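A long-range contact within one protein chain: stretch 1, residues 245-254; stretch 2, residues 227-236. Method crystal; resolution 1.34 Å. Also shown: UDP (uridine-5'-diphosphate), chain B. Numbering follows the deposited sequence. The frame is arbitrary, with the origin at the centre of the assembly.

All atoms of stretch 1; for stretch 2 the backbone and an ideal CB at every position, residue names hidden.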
# COMPACT_ATOMS: atom_id res chain seq x y z
N LYS A 245 2.26 -18.53 5.37
CA LYS A 245 3.30 -18.24 4.40
C LYS A 245 2.88 -18.75 3.02
O LYS A 245 2.44 -19.90 2.88
CB LYS A 245 4.61 -18.89 4.82
CG LYS A 245 5.80 -18.45 3.99
CD LYS A 245 7.05 -19.21 4.38
CE LYS A 245 8.26 -18.71 3.62
NZ LYS A 245 8.56 -17.28 3.93
N LEU A 246 3.00 -17.90 2.02
CA LEU A 246 2.81 -18.33 0.64
C LEU A 246 4.17 -18.86 0.16
O LEU A 246 5.22 -18.35 0.55
CB LEU A 246 2.32 -17.16 -0.21
CG LEU A 246 1.14 -16.42 0.44
CD1 LEU A 246 0.78 -15.15 -0.32
CD2 LEU A 246 -0.07 -17.33 0.58
N THR A 247 4.15 -19.89 -0.66
CA THR A 247 5.41 -20.53 -1.01
C THR A 247 6.01 -19.94 -2.27
O THR A 247 7.23 -19.96 -2.46
CB THR A 247 5.23 -22.05 -1.17
OG1 THR A 247 4.45 -22.32 -2.34
CG2 THR A 247 4.52 -22.62 0.05
N ASN A 248 5.15 -19.39 -3.13
CA ASN A 248 5.55 -19.07 -4.49
C ASN A 248 5.86 -17.59 -4.74
O ASN A 248 6.17 -17.20 -5.85
CB ASN A 248 4.48 -19.57 -5.48
CG ASN A 248 3.11 -18.94 -5.23
OD1 ASN A 248 2.74 -18.64 -4.10
ND2 ASN A 248 2.35 -18.74 -6.30
N LYS A 249 5.78 -16.78 -3.69
CA LYS A 249 5.98 -15.35 -3.83
C LYS A 249 6.19 -14.75 -2.45
O LYS A 249 6.08 -15.44 -1.44
CB LYS A 249 4.77 -14.71 -4.51
CG LYS A 249 3.47 -14.93 -3.76
CD LYS A 249 2.32 -14.12 -4.33
CE LYS A 249 1.59 -14.88 -5.41
NZ LYS A 249 0.36 -14.17 -5.86
N HIS A 250 6.48 -13.45 -2.43
CA HIS A 250 6.54 -12.68 -1.18
C HIS A 250 5.24 -12.79 -0.39
O HIS A 250 4.16 -12.76 -0.97
CB HIS A 250 6.80 -11.22 -1.55
CG HIS A 250 6.68 -10.27 -0.40
ND1 HIS A 250 7.67 -10.12 0.54
CD2 HIS A 250 5.69 -9.41 -0.05
CE1 HIS A 250 7.30 -9.22 1.43
NE2 HIS A 250 6.10 -8.77 1.10
N THR A 251 5.35 -12.89 0.93
CA THR A 251 4.18 -12.82 1.81
C THR A 251 4.30 -11.66 2.79
O THR A 251 5.32 -11.52 3.46
CB THR A 251 4.01 -14.10 2.65
OG1 THR A 251 4.03 -15.26 1.80
CG2 THR A 251 2.68 -14.07 3.38
N ALA A 252 3.24 -10.85 2.89
CA ALA A 252 3.18 -9.78 3.88
C ALA A 252 3.55 -10.29 5.27
O ALA A 252 3.09 -11.35 5.69
CB ALA A 252 1.78 -9.18 3.92
N GLU A 253 4.38 -9.51 5.97
CA GLU A 253 4.79 -9.76 7.36
C GLU A 253 5.85 -10.84 7.53
O GLU A 253 6.32 -11.10 8.64
CB GLU A 253 3.60 -9.98 8.29
CG GLU A 253 2.92 -8.68 8.73
CD GLU A 253 1.97 -8.12 7.69
OE1 GLU A 253 0.95 -8.77 7.40
OE2 GLU A 253 2.24 -7.02 7.16
N PHE A 254 6.23 -11.47 6.42
CA PHE A 254 7.42 -12.31 6.41
C PHE A 254 8.52 -11.44 5.83
O PHE A 254 8.58 -11.21 4.63
CB PHE A 254 7.17 -13.57 5.58
CG PHE A 254 6.24 -14.53 6.24
CD1 PHE A 254 4.87 -14.30 6.24
CD2 PHE A 254 6.72 -15.66 6.87
CE1 PHE A 254 4.01 -15.18 6.85
CE2 PHE A 254 5.87 -16.55 7.48
CZ PHE A 254 4.51 -16.31 7.48
N UNK A 227 0.37 -1.71 -2.17
CA UNK A 227 1.12 -2.46 -1.17
C UNK A 227 0.92 -3.96 -1.19
O UNK A 227 1.15 -4.62 -2.20
CB UNK A 227 0.75 -1.94 0.22
N UNK A 228 0.48 -4.50 -0.05
CA UNK A 228 0.37 -5.95 0.18
C UNK A 228 -0.98 -6.56 -0.22
O UNK A 228 -1.37 -7.63 0.28
CB UNK A 228 0.62 -6.24 1.66
N UNK A 229 -1.71 -5.90 -1.12
CA UNK A 229 -3.04 -6.38 -1.49
C UNK A 229 -3.03 -7.86 -1.93
O UNK A 229 -3.96 -8.61 -1.62
CB UNK A 229 -3.61 -5.51 -2.61
N UNK A 230 -1.98 -8.30 -2.61
CA UNK A 230 -1.95 -9.68 -3.08
C UNK A 230 -1.96 -10.71 -1.95
O UNK A 230 -2.66 -11.72 -2.04
CB UNK A 230 -0.71 -9.89 -3.95
N UNK A 231 -1.16 -10.47 -0.92
CA UNK A 231 -1.12 -11.38 0.22
C UNK A 231 -2.49 -11.48 0.86
O UNK A 231 -2.96 -12.57 1.20
CB UNK A 231 -0.09 -10.92 1.25
N UNK A 232 -3.12 -10.32 1.06
CA UNK A 232 -4.43 -10.27 1.70
C UNK A 232 -5.47 -11.01 0.85
O UNK A 232 -6.32 -11.75 1.37
CB UNK A 232 -4.86 -8.82 1.93
N UNK A 233 -5.40 -10.84 -0.47
CA UNK A 233 -6.34 -11.53 -1.34
C UNK A 233 -6.12 -13.04 -1.29
O UNK A 233 -7.08 -13.80 -1.25
CB UNK A 233 -6.21 -11.02 -2.78
N UNK A 234 -4.87 -13.48 -1.28
CA UNK A 234 -4.58 -14.91 -1.19
C UNK A 234 -5.11 -15.49 0.12
O UNK A 234 -5.71 -16.56 0.15
CB UNK A 234 -3.07 -15.16 -1.31
N UNK A 235 -4.89 -14.77 1.22
CA UNK A 235 -5.39 -15.23 2.52
C UNK A 235 -6.92 -15.31 2.51
O UNK A 235 -7.51 -16.27 3.01
CB UNK A 235 -4.92 -14.30 3.64
N UNK A 236 -7.55 -14.29 1.94
CA UNK A 236 -9.00 -14.25 1.81
C UNK A 236 -9.54 -15.43 0.99
O UNK A 236 -10.52 -16.08 1.38
CB UNK A 236 -9.43 -12.93 1.17
N1 UDP B . 8.48 -3.97 -1.98
C2 UDP B . 9.38 -4.11 -3.02
N3 UDP B . 10.58 -3.44 -2.98
C4 UDP B . 10.90 -2.63 -1.91
C5 UDP B . 9.99 -2.49 -0.86
C6 UDP B . 8.85 -3.28 -0.86
O2 UDP B . 9.12 -4.84 -3.97
O4 UDP B . 11.98 -2.03 -1.94
C1' UDP B . 7.17 -4.63 -2.09
C2' UDP B . 6.89 -5.87 -1.29
O2' UDP B . 7.44 -7.00 -1.93
C3' UDP B . 5.38 -5.87 -1.30
C4' UDP B . 5.03 -4.39 -1.27
O4' UDP B . 6.23 -3.69 -1.61
O3' UDP B . 4.91 -6.41 -2.52
C5' UDP B . 4.53 -3.96 0.10
O5' UDP B . 4.30 -2.55 0.08
PA UDP B . 3.80 -1.74 1.38
O1A UDP B . 4.84 -1.78 2.42
O2A UDP B . 3.40 -0.40 0.89
O3A UDP B . 2.54 -2.64 1.85
PB UDP B . 1.39 -2.44 2.98
O1B UDP B . 1.75 -3.36 4.09
O2B UDP B . 0.14 -2.86 2.29
O3B UDP B . 1.39 -1.01 3.42

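Position 227 has phi/psi of 46/-122, and an ideal CB would lie 2.4 Å from UDP O2B, a clash. Positive phi and lack of room both favour glycine, and Gly227 is deposited.

At position 228 the CA-to-CB bond points toward stretch 1, with the ideal CB 3.9 Å from Ala252 CB. Ahead lie the imidazole of His250 and the diphosphate, so a flat polar side chain suits: histidine, asparagine or glutamine. The residue is His228, at the helix N-cap position. Its NE2 hydrogen-bonds His250 NE2 at 2.7 Å, and either could donate. The two rings meet rim to rim. Ala252 CB sits over one face, 3.5 Å from the ring centroid, and UDP C5' over the opposite one. His228 ND1 donates to UDP O1B (2.8 Å), and its backbone N to UDP O2B (2.9 Å).

Position 229 is helical and out of reach; stretch 1 does not discriminate. It is Ile229.

The ideal CB at 230 faces stretch 1, 4.8 Å from Lys249 NZ. A cation at that range invites an acid, though asparagine could also serve. Asp230 takes the place: its OD2 forms a salt bridge with Lys249 NZ at 2.8 Å. A water lies 2.7 Å from Asp230 OD2 and 2.9 Å from His250 O, bridging the stretches.

Position 231 comes closest by backbone, its CA 5.7 Å from that of Thr251. With the ideal CB 3.7 Å from Ala252 CB and 4.6 Å from Leu246 CD1, a small residue fits: alanine, serine or perhaps cysteine. The nearby Ala252 N adds a reason for an acceptor. Ser231, chi1 in m, accepts from Ala252 N at its OG (2.9 Å, angle 167°).

Positions 232 and 233 find nothing of stretch 1 within 5.5 Å of their ideal CB atoms, so many residues would do; they are Glu232 and Tyr233.

At 234, one helical turn beyond 230, the ideal CB lies 4.0 Å from Leu246 CD1, while Lys249 NZ is available farther out. Glutamate or glutamine would combine aliphatic contact with polar reach. Glu234 does so: its CB packs 4.0 Å from Leu246 CD1, and its OE2 forms a salt bridge with Lys249 NZ at 3.2 Å.

Position 235 points sideways, so only a long side chain could return to stretch 1; a large aromatic or arginine is plausible. Trp235 CZ2 reaches Thr251 CG2 at 3.5 Å, and its CH2 meets Ala252 CB at 3.8 Å.

Position 236 is out of reach and unconstrained here; it is Tyr236.

Stretch 2, residues 227-236: GHIDSEYEWY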
# COMPACT_ATOMS: atom_id res chain seq x y z
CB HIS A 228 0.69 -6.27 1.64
CG HIS A 228 2.16 -6.41 1.92
ND1 HIS A 228 2.80 -5.69 2.90
CD2 HIS A 228 3.10 -7.20 1.36
CE1 HIS A 228 4.08 -6.03 2.93
NE2 HIS A 228 4.28 -6.95 2.01
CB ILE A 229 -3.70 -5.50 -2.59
CG1 ILE A 229 -5.16 -5.91 -2.78
CG2 ILE A 229 -2.92 -5.55 -3.90
CD1 ILE A 229 -5.99 -5.73 -1.53
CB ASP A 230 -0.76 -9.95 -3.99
CG ASP A 230 -0.74 -11.38 -4.51
OD1 ASP A 230 -1.38 -11.64 -5.56
OD2 ASP A 230 -0.11 -12.24 -3.85
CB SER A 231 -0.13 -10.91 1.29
OG SER A 231 1.20 -10.95 0.80
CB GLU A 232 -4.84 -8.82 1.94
CG GLU A 232 -4.01 -8.16 3.05
CD GLU A 232 -4.68 -8.24 4.42
OE1 GLU A 232 -5.76 -8.86 4.53
OE2 GLU A 232 -4.13 -7.67 5.39
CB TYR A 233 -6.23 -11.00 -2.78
CG TYR A 233 -7.33 -11.52 -3.68
CD1 TYR A 233 -8.66 -11.20 -3.43
CD2 TYR A 233 -7.04 -12.34 -4.76
CE1 TYR A 233 -9.67 -11.69 -4.25
CE2 TYR A 233 -8.05 -12.82 -5.58
CZ TYR A 233 -9.36 -12.48 -5.32
OH TYR A 233 -10.36 -12.97 -6.14
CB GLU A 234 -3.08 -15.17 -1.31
CG GLU A 234 -2.49 -14.89 -2.68
CD GLU A 234 -2.47 -16.09 -3.58
OE1 GLU A 234 -2.88 -17.18 -3.13
OE2 GLU A 234 -2.05 -15.94 -4.75
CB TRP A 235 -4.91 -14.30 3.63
CG TRP A 235 -3.46 -14.44 3.95
CD1 TRP A 235 -2.70 -15.57 3.86
CD2 TRP A 235 -2.58 -13.41 4.44
NE1 TRP A 235 -1.41 -15.31 4.26
CE2 TRP A 235 -1.31 -13.99 4.61
CE3 TRP A 235 -2.75 -12.05 4.72
CZ2 TRP A 235 -0.22 -13.26 5.07
CZ3 TRP A 235 -1.65 -11.33 5.18
CH2 TRP A 235 -0.40 -11.94 5.35
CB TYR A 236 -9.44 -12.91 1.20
CG TYR A 236 -10.81 -12.90 0.58
CD1 TYR A 236 -10.96 -13.00 -0.80
CD2 TYR A 236 -11.95 -12.80 1.36
CE1 TYR A 236 -12.22 -13.00 -1.38
CE2 TYR A 236 -13.21 -12.80 0.79
CZ TYR A 236 -13.34 -12.90 -0.58
OH TYR A 236 -14.59 -12.90 -1.16
O HOH W 1 1.47 -12.05 -1.63
O HOH W 2 -0.62 -17.65 -6.35
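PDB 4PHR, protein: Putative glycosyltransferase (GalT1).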